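Local atomic coordinates of proteasome accessory factor B/C (PafBC) (Paenarthrobacter aurescens, PDB entry 6SJ9), a protein that probably regulates transcription in the bacterial DNA damage response, combining winged helix-turn-helix, WYL and ferredoxin-like WCX domains in one chain. Residues Ala653-Asp656 with Ala657-Gln661; Ala293-Gly296 with Pro297-Val301; Leu642-Glu645 with Ser646-Gln649. All blocks are in the same frame, centred on the assembly; numbering follows the deposited sequence.

Interaction 1. Residues Ala653-Asp656 with Ala657-Gln661; sequences AWID and AALVQ
Over the last turns of helix 645-659, Ala657 N, Ala658 N, Leu659 N and Val660 N bond to the carbonyl oxygens four residues earlier, from Ala657 N to Ala653 O at 2.7 Å to Val660 N to Asp656 O at 2.9 Å. The side chains of Ile655 and Leu659 run alongside each other from adjacent turns, with Ile655 CG2 4.0 Å from Leu659 CD1. With chi1 of Ile655 at -65°, CG1 lies next to the backbone N and the CG2 branch is the one that faces Leu659. Beyond the last turn, Gln661 NE2 bonds to Ala658 O at 3.1 Å, almost straight (169°), approaching in the carbonyl plane on a lone pair, with the oxygen lying close to the plane of the amide. The same nitrogen also serves Val299 O, and OE1 receives Arg275, so the carboxamide is held at both ends. Trp654 bonds through NE1 to Ser633 and meets the His298 ring edge-to-face, while Ile655, Ala658 and Leu659 rest on helix 305-323. Here a helix following the last strand of one ferredoxin-like WCX domain packs against the corresponding helix of the other.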
loop_
_atom_site.group_PDB
_atom_site.type_symbol
_atom_site.label_atom_id
_atom_site.label_comp_id
_atom_site.label_asym_id
_atom_site.label_seq_id
_atom_site.Cartn_x
_atom_site.Cartn_y
_atom_site.Cartn_z
ATOM N N ALA A 653 13.055 17.307 -18.272
ATOM C CA ALA A 653 13.907 16.553 -19.190
ATOM C C ALA A 653 13.466 15.085 -19.284
ATOM O O ALA A 653 13.469 14.488 -20.380
ATOM C CB ALA A 653 15.368 16.680 -18.749
ATOM N N TRP A 654 13.062 14.497 -18.144
ATOM C CA TRP A 654 12.498 13.147 -18.150
ATOM C C TRP A 654 11.287 13.084 -19.072
ATOM O O TRP A 654 11.238 12.252 -19.993
ATOM C CB TRP A 654 12.155 12.769 -16.711
ATOM C CG TRP A 654 11.320 11.554 -16.455
ATOM C CD1 TRP A 654 9.974 11.510 -16.285
ATOM C CD2 TRP A 654 11.799 10.227 -16.220
ATOM N NE1 TRP A 654 9.571 10.223 -15.999
ATOM C CE2 TRP A 654 10.677 9.419 -15.951
ATOM C CE3 TRP A 654 13.065 9.634 -16.254
ATOM C CZ2 TRP A 654 10.780 8.054 -15.712
ATOM C CZ3 TRP A 654 13.170 8.290 -16.015
ATOM C CH2 TRP A 654 12.027 7.506 -15.737
ATOM N N ILE A 655 10.351 14.030 -18.905
ATOM C CA ILE A 655 9.156 14.078 -19.756
ATOM C C ILE A 655 9.548 14.305 -21.218
ATOM O O ILE A 655 9.044 13.633 -22.130
ATOM C CB ILE A 655 8.188 15.175 -19.269
ATOM C CG1 ILE A 655 7.641 14.860 -17.869
ATOM C CG2 ILE A 655 7.048 15.352 -20.264
ATOM C CD1 ILE A 655 6.990 16.036 -17.170
ATOM N N ASP A 656 10.431 15.282 -21.471
ATOM C CA ASP A 656 10.825 15.552 -22.854
ATOM C C ASP A 656 11.499 14.342 -23.472
ATOM O O ASP A 656 11.177 13.951 -24.599
ATOM C CB ASP A 656 11.736 16.782 -22.948
ATOM C CG ASP A 656 10.986 18.081 -22.720
ATOM O OD1 ASP A 656 9.733 18.023 -22.654
ATOM O OD2 ASP A 656 11.648 19.145 -22.607
ATOM N N ALA A 657 12.422 13.717 -22.739
ATOM C CA ALA A 657 13.048 12.505 -23.261
ATOM C C ALA A 657 11.993 11.428 -23.565
ATOM O O ALA A 657 12.065 10.744 -24.592
ATOM C CB ALA A 657 14.088 12.005 -22.250
ATOM N N ALA A 658 10.983 11.295 -22.702
ATOM C CA ALA A 658 9.889 10.366 -22.966
ATOM C C ALA A 658 9.121 10.745 -24.228
ATOM O O ALA A 658 8.757 9.876 -25.027
ATOM C CB ALA A 658 8.951 10.320 -21.755
ATOM N N LEU A 659 8.858 12.038 -24.424
ATOM C CA LEU A 659 8.035 12.458 -25.553
ATOM C C LEU A 659 8.768 12.301 -26.879
ATOM O O LEU A 659 8.166 11.909 -27.888
ATOM C CB LEU A 659 7.597 13.904 -25.372
ATOM C CG LEU A 659 6.393 14.137 -24.474
ATOM C CD1 LEU A 659 6.282 15.620 -24.153
ATOM C CD2 LEU A 659 5.146 13.665 -25.186
ATOM N N VAL A 660 10.066 12.605 -26.907
ATOM C CA VAL A 660 10.811 12.536 -28.156
ATOM C C VAL A 660 10.849 11.137 -28.738
ATOM O O VAL A 660 11.240 10.984 -29.888
ATOM C CB VAL A 660 12.258 13.047 -27.983
ATOM C CG1 VAL A 660 12.271 14.481 -27.461
ATOM C CG2 VAL A 660 13.048 12.123 -27.074
ATOM N N GLN A 661 10.493 10.109 -27.965
ATOM C CA GLN A 661 10.394 8.766 -28.531
ATOM C C GLN A 661 9.273 8.676 -29.549
ATOM O O GLN A 661 9.307 7.800 -30.413
ATOM C CB GLN A 661 10.143 7.720 -27.443
ATOM C CG GLN A 661 11.220 7.589 -26.399
ATOM C CD GLN A 661 10.824 6.602 -25.297
ATOM O OE1 GLN A 661 11.422 5.520 -25.165
ATOM N NE2 GLN A 661 9.794 6.963 -24.517
#

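Interaction 2. Residues Ala293-Gly296 with Pro297-Val301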
loop_
_atom_site.group_PDB
_atom_site.type_symbol
_atom_site.label_atom_id
_atom_site.label_comp_id
_atom_site.label_asym_id
_atom_site.label_seq_id
_atom_site.Cartn_x
_atom_site.Cartn_y
_atom_site.Cartn_z
ATOM N N ALA A 293 3.396 5.666 -18.481
ATOM C CA ALA A 293 3.817 7.067 -18.396
ATOM C C ALA A 293 4.740 7.298 -17.211
ATOM O O ALA A 293 5.639 8.154 -17.281
ATOM C CB ALA A 293 2.594 7.975 -18.210
ATOM N N SER A 294 4.500 6.565 -16.108
ATOM C CA SER A 294 5.353 6.653 -14.928
ATOM C C SER A 294 6.775 6.202 -15.255
ATOM O O SER A 294 7.728 6.604 -14.573
ATOM C CB SER A 294 4.726 5.866 -13.755
ATOM O OG SER A 294 5.239 4.548 -13.684
ATOM N N TYR A 295 6.935 5.381 -16.270
ATOM C CA TYR A 295 8.255 4.887 -16.633
ATOM C C TYR A 295 8.992 5.817 -17.617
ATOM O O TYR A 295 10.180 5.594 -17.893
ATOM C CB TYR A 295 8.149 3.482 -17.236
ATOM C CG TYR A 295 7.570 2.415 -16.331
ATOM C CD1 TYR A 295 7.761 2.444 -14.957
ATOM C CD2 TYR A 295 6.788 1.391 -16.864
ATOM C CE1 TYR A 295 7.207 1.452 -14.129
ATOM C CE2 TYR A 295 6.238 0.395 -16.064
ATOM C CZ TYR A 295 6.442 0.429 -14.699
ATOM O OH TYR A 295 5.853 -0.565 -13.928
ATOM N N GLY A 296 8.330 6.860 -18.129
ATOM C CA GLY A 296 8.963 7.842 -18.997
ATOM C C GLY A 296 9.725 7.320 -20.212
ATOM O O GLY A 296 9.180 6.626 -21.082
ATOM N N PRO A 297 10.998 7.720 -20.338
ATOM C CA PRO A 297 11.787 7.276 -21.498
ATOM C C PRO A 297 12.208 5.816 -21.433
ATOM O O PRO A 297 12.682 5.304 -22.437
ATOM C CB PRO A 297 13.008 8.199 -21.461
ATOM C CG PRO A 297 13.196 8.432 -19.988
ATOM C CD PRO A 297 11.808 8.523 -19.399
ATOM N N HIS A 298 12.010 5.115 -20.317
ATOM C CA HIS A 298 12.384 3.705 -20.263
ATOM C C HIS A 298 11.484 2.800 -21.094
ATOM O O HIS A 298 11.781 1.613 -21.215
ATOM C CB HIS A 298 12.381 3.219 -18.822
ATOM C CG HIS A 298 13.402 3.879 -17.959
ATOM N ND1 HIS A 298 14.581 4.402 -18.462
ATOM C CD2 HIS A 298 13.419 4.119 -16.623
ATOM C CE1 HIS A 298 15.280 4.928 -17.469
ATOM N NE2 HIS A 298 14.599 4.766 -16.343
ATOM N N VAL A 299 10.418 3.316 -21.685
ATOM C CA VAL A 299 9.480 2.488 -22.430
ATOM C C VAL A 299 8.918 3.307 -23.576
ATOM O O VAL A 299 8.719 4.521 -23.461
ATOM C CB VAL A 299 8.352 1.925 -21.510
ATOM C CG1 VAL A 299 7.525 3.054 -20.825
ATOM C CG2 VAL A 299 7.425 0.992 -22.289
ATOM N N LYS A 300 8.681 2.628 -24.684
ATOM C CA LYS A 300 7.909 3.142 -25.798
ATOM C C LYS A 300 6.828 2.131 -26.127
ATOM O O LYS A 300 7.112 0.934 -26.227
ATOM C CB LYS A 300 8.783 3.377 -27.053
ATOM C CG LYS A 300 7.980 3.829 -28.260
ATOM C CD LYS A 300 8.862 3.831 -29.514
ATOM C CE LYS A 300 8.180 4.437 -30.733
ATOM N NZ LYS A 300 9.035 4.275 -31.984
ATOM N N VAL A 301 5.589 2.593 -26.222
ATOM C CA VAL A 301 4.505 1.754 -26.718
ATOM C C VAL A 301 4.646 1.673 -28.235
ATOM O O VAL A 301 4.609 2.701 -28.922
ATOM C CB VAL A 301 3.132 2.328 -26.340
ATOM C CG1 VAL A 301 2.022 1.490 -26.963
ATOM C CG2 VAL A 301 2.960 2.406 -24.839
#
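Tyr295 O accepts the hydrogen bond from His298 N at 3.1 Å, with an N-H...O angle of 151° and the donor tilted from the carbonyl plane. The side chain of His298 sets out beside the same oxygen, with His298 CB 3.4 Å and CG 3.7 Å from Tyr295 O and the ring oblique to it, while His298 ND1 is taken by Asp252 of strand 245-252. Gly296 and Pro297 occupy the corners of this turn, and their backbone angles fit a type II' beta turn, with a positive phi of 52° at Gly296. Just upstream Gly296 N bonds to Ala293 O, also at 3.1 Å. In the ferredoxin-like fold of this WCX domain, the turn is the link from helix 285-294 to the outer strand 299-303. Its apolar closure is one methyl, Val299 CG1: with chi1 at 60° tucking it in against the main chain on both sides, it lies 3.7 Å from Tyr295 CB and at the edge of the phenol ring, near its plane. The far end of that phenol is held through OH by Glu291, and the proline ring touches Trp654, Ala657 and Ala658 of helix 645-659.

Interaction 3. Residues Leu642-Glu645 with Ser646-Gln649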
loop_
_atom_site.group_PDB
_atom_site.type_symbol
_atom_site.label_atom_id
_atom_site.label_comp_id
_atom_site.label_asym_id
_atom_site.label_seq_id
_atom_site.Cartn_x
_atom_site.Cartn_y
_atom_site.Cartn_z
ATOM N N LEU A 642 6.977 23.255 -8.946
ATOM C CA LEU A 642 7.288 24.687 -8.926
ATOM C C LEU A 642 8.685 24.979 -8.377
ATOM O O LEU A 642 9.443 25.734 -8.980
ATOM C CB LEU A 642 6.240 25.419 -8.071
ATOM C CG LEU A 642 4.797 25.175 -8.530
ATOM C CD1 LEU A 642 3.815 25.938 -7.708
ATOM C CD2 LEU A 642 4.658 25.582 -9.975
ATOM N N GLU A 643 9.060 24.336 -7.274
ATOM C CA GLU A 643 10.327 24.526 -6.579
ATOM C C GLU A 643 10.732 23.220 -5.933
ATOM O O GLU A 643 9.873 22.493 -5.421
ATOM C CB GLU A 643 10.234 25.601 -5.487
ATOM C CG GLU A 643 10.082 27.001 -5.979
ATOM C CD GLU A 643 10.139 28.003 -4.838
ATOM O OE1 GLU A 643 10.238 27.561 -3.664
ATOM O OE2 GLU A 643 10.157 29.226 -5.129
ATOM N N PRO A 644 12.025 22.939 -5.850
ATOM C CA PRO A 644 13.097 23.810 -6.323
ATOM C C PRO A 644 13.325 23.683 -7.825
ATOM O O PRO A 644 12.930 22.689 -8.430
ATOM C CB PRO A 644 14.298 23.326 -5.523
ATOM C CG PRO A 644 13.999 21.871 -5.259
ATOM C CD PRO A 644 12.531 21.844 -5.008
ATOM N N GLU A 645 13.909 24.736 -8.412
ATOM C CA GLU A 645 14.048 24.838 -9.862
ATOM C C GLU A 645 14.855 23.677 -10.442
ATOM O O GLU A 645 14.570 23.198 -11.549
ATOM C CB GLU A 645 14.706 26.179 -10.227
ATOM C CG GLU A 645 14.903 26.373 -11.716
ATOM C CD GLU A 645 13.595 26.452 -12.510
ATOM O OE1 GLU A 645 12.516 26.681 -11.916
ATOM O OE2 GLU A 645 13.641 26.248 -13.746
ATOM N N SER A 646 15.900 23.250 -9.738
ATOM C CA SER A 646 16.708 22.151 -10.242
ATOM C C SER A 646 15.833 20.925 -10.504
ATOM O O SER A 646 15.805 20.394 -11.625
ATOM C CB SER A 646 17.829 21.852 -9.243
ATOM O OG SER A 646 17.287 21.690 -7.941
ATOM N N LEU A 647 15.021 20.537 -9.508
ATOM C CA LEU A 647 14.162 19.365 -9.654
ATOM C C LEU A 647 13.122 19.565 -10.741
ATOM O O LEU A 647 12.839 18.633 -11.501
ATOM C CB LEU A 647 13.475 19.047 -8.321
ATOM C CG LEU A 647 14.371 18.570 -7.181
ATOM C CD1 LEU A 647 13.558 18.050 -6.033
ATOM C CD2 LEU A 647 15.260 17.463 -7.703
ATOM N N ARG A 648 12.602 20.790 -10.895
ATOM C CA ARG A 648 11.595 21.019 -11.934
ATOM C C ARG A 648 12.132 20.727 -13.331
ATOM O O ARG A 648 11.447 20.095 -14.150
ATOM C CB ARG A 648 11.075 22.457 -11.877
ATOM C CG ARG A 648 10.170 22.800 -13.046
ATOM C CD ARG A 648 9.954 24.291 -13.173
ATOM N NE ARG A 648 9.097 24.645 -14.299
ATOM C CZ ARG A 648 8.813 25.898 -14.658
ATOM N NH1 ARG A 648 9.318 26.916 -13.976
ATOM N NH2 ARG A 648 8.020 26.135 -15.697
ATOM N N GLN A 649 13.328 21.245 -13.642
ATOM C CA GLN A 649 13.905 21.063 -14.975
ATOM C C GLN A 649 14.370 19.630 -15.187
ATOM O O GLN A 649 14.252 19.087 -16.294
ATOM C CB GLN A 649 15.068 22.035 -15.188
ATOM C CG GLN A 649 14.648 23.486 -15.167
ATOM C CD GLN A 649 15.728 24.417 -15.701
ATOM O OE1 GLN A 649 16.796 23.971 -16.135
ATOM N NE2 GLN A 649 15.453 25.719 -15.667
#
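Glu645 leaves the backbone with CG anti to its nitrogen and then bends at chi2 (65°), which carries its carboxylate forward along the helix to Gln649, whose side chain is stretched out to meet it. The meeting spans the first turn of helix 645-659, where Pro644 holds the N-cap position directly after the last strand of a ferredoxin-like WCX domain. Gln649 NE2 bonds to Glu645 OE2 at 2.7 Å, using the anti lone pair of that oxygen; the bond is bent to 142°, and the carboxylate and amide planes stand nearly perpendicular (89°). The other oxygen turns to Arg648: Glu645 OE1 lies at the edge of the guanidinium, near its plane, in a salt bridge to NH1 that is long at 3.8 Å. The stronger partner of Arg648 is Asp322, which takes NE. A carboxylate at the start of a helix would also be expected to interact favourably with the helix dipole. Backbone bonds set the turn itself, Arg648 N to Pro644 O and Gln649 N to Glu645 O both measuring 3.1 Å. Ahead of them the strand ends in a classic beta bulge, in which two residues, Leu642 and Glu643, stand opposite the single Cys589 of strand 586-592, and a cis peptide precedes Pro644. The proline ring then reaches obliquely across to Leu647, whose side chain also touches Val586 and Val588; Pro644 CG comes 3.8 Å from Leu647 CG.

In the fold
Interaction 2 comes first along the chain, turning it from helix 285-294 into strand 299-303 of the first WCX domain. Far along the sequence, interaction 3 makes the passage from strand 639-643 into helix 645-659 of the second, and interaction 1 follows on the later turns of that same helix, with its centre about 17 Å from that of interaction 3. The three follow in series, none enclosing or crossing another. Interactions 1 and 2 touch, their centres about 9 Å apart, a touch that is part of the interface between the two WCX domains; interactions 2 and 3 do not touch, their nearest atoms being about 11 Å apart.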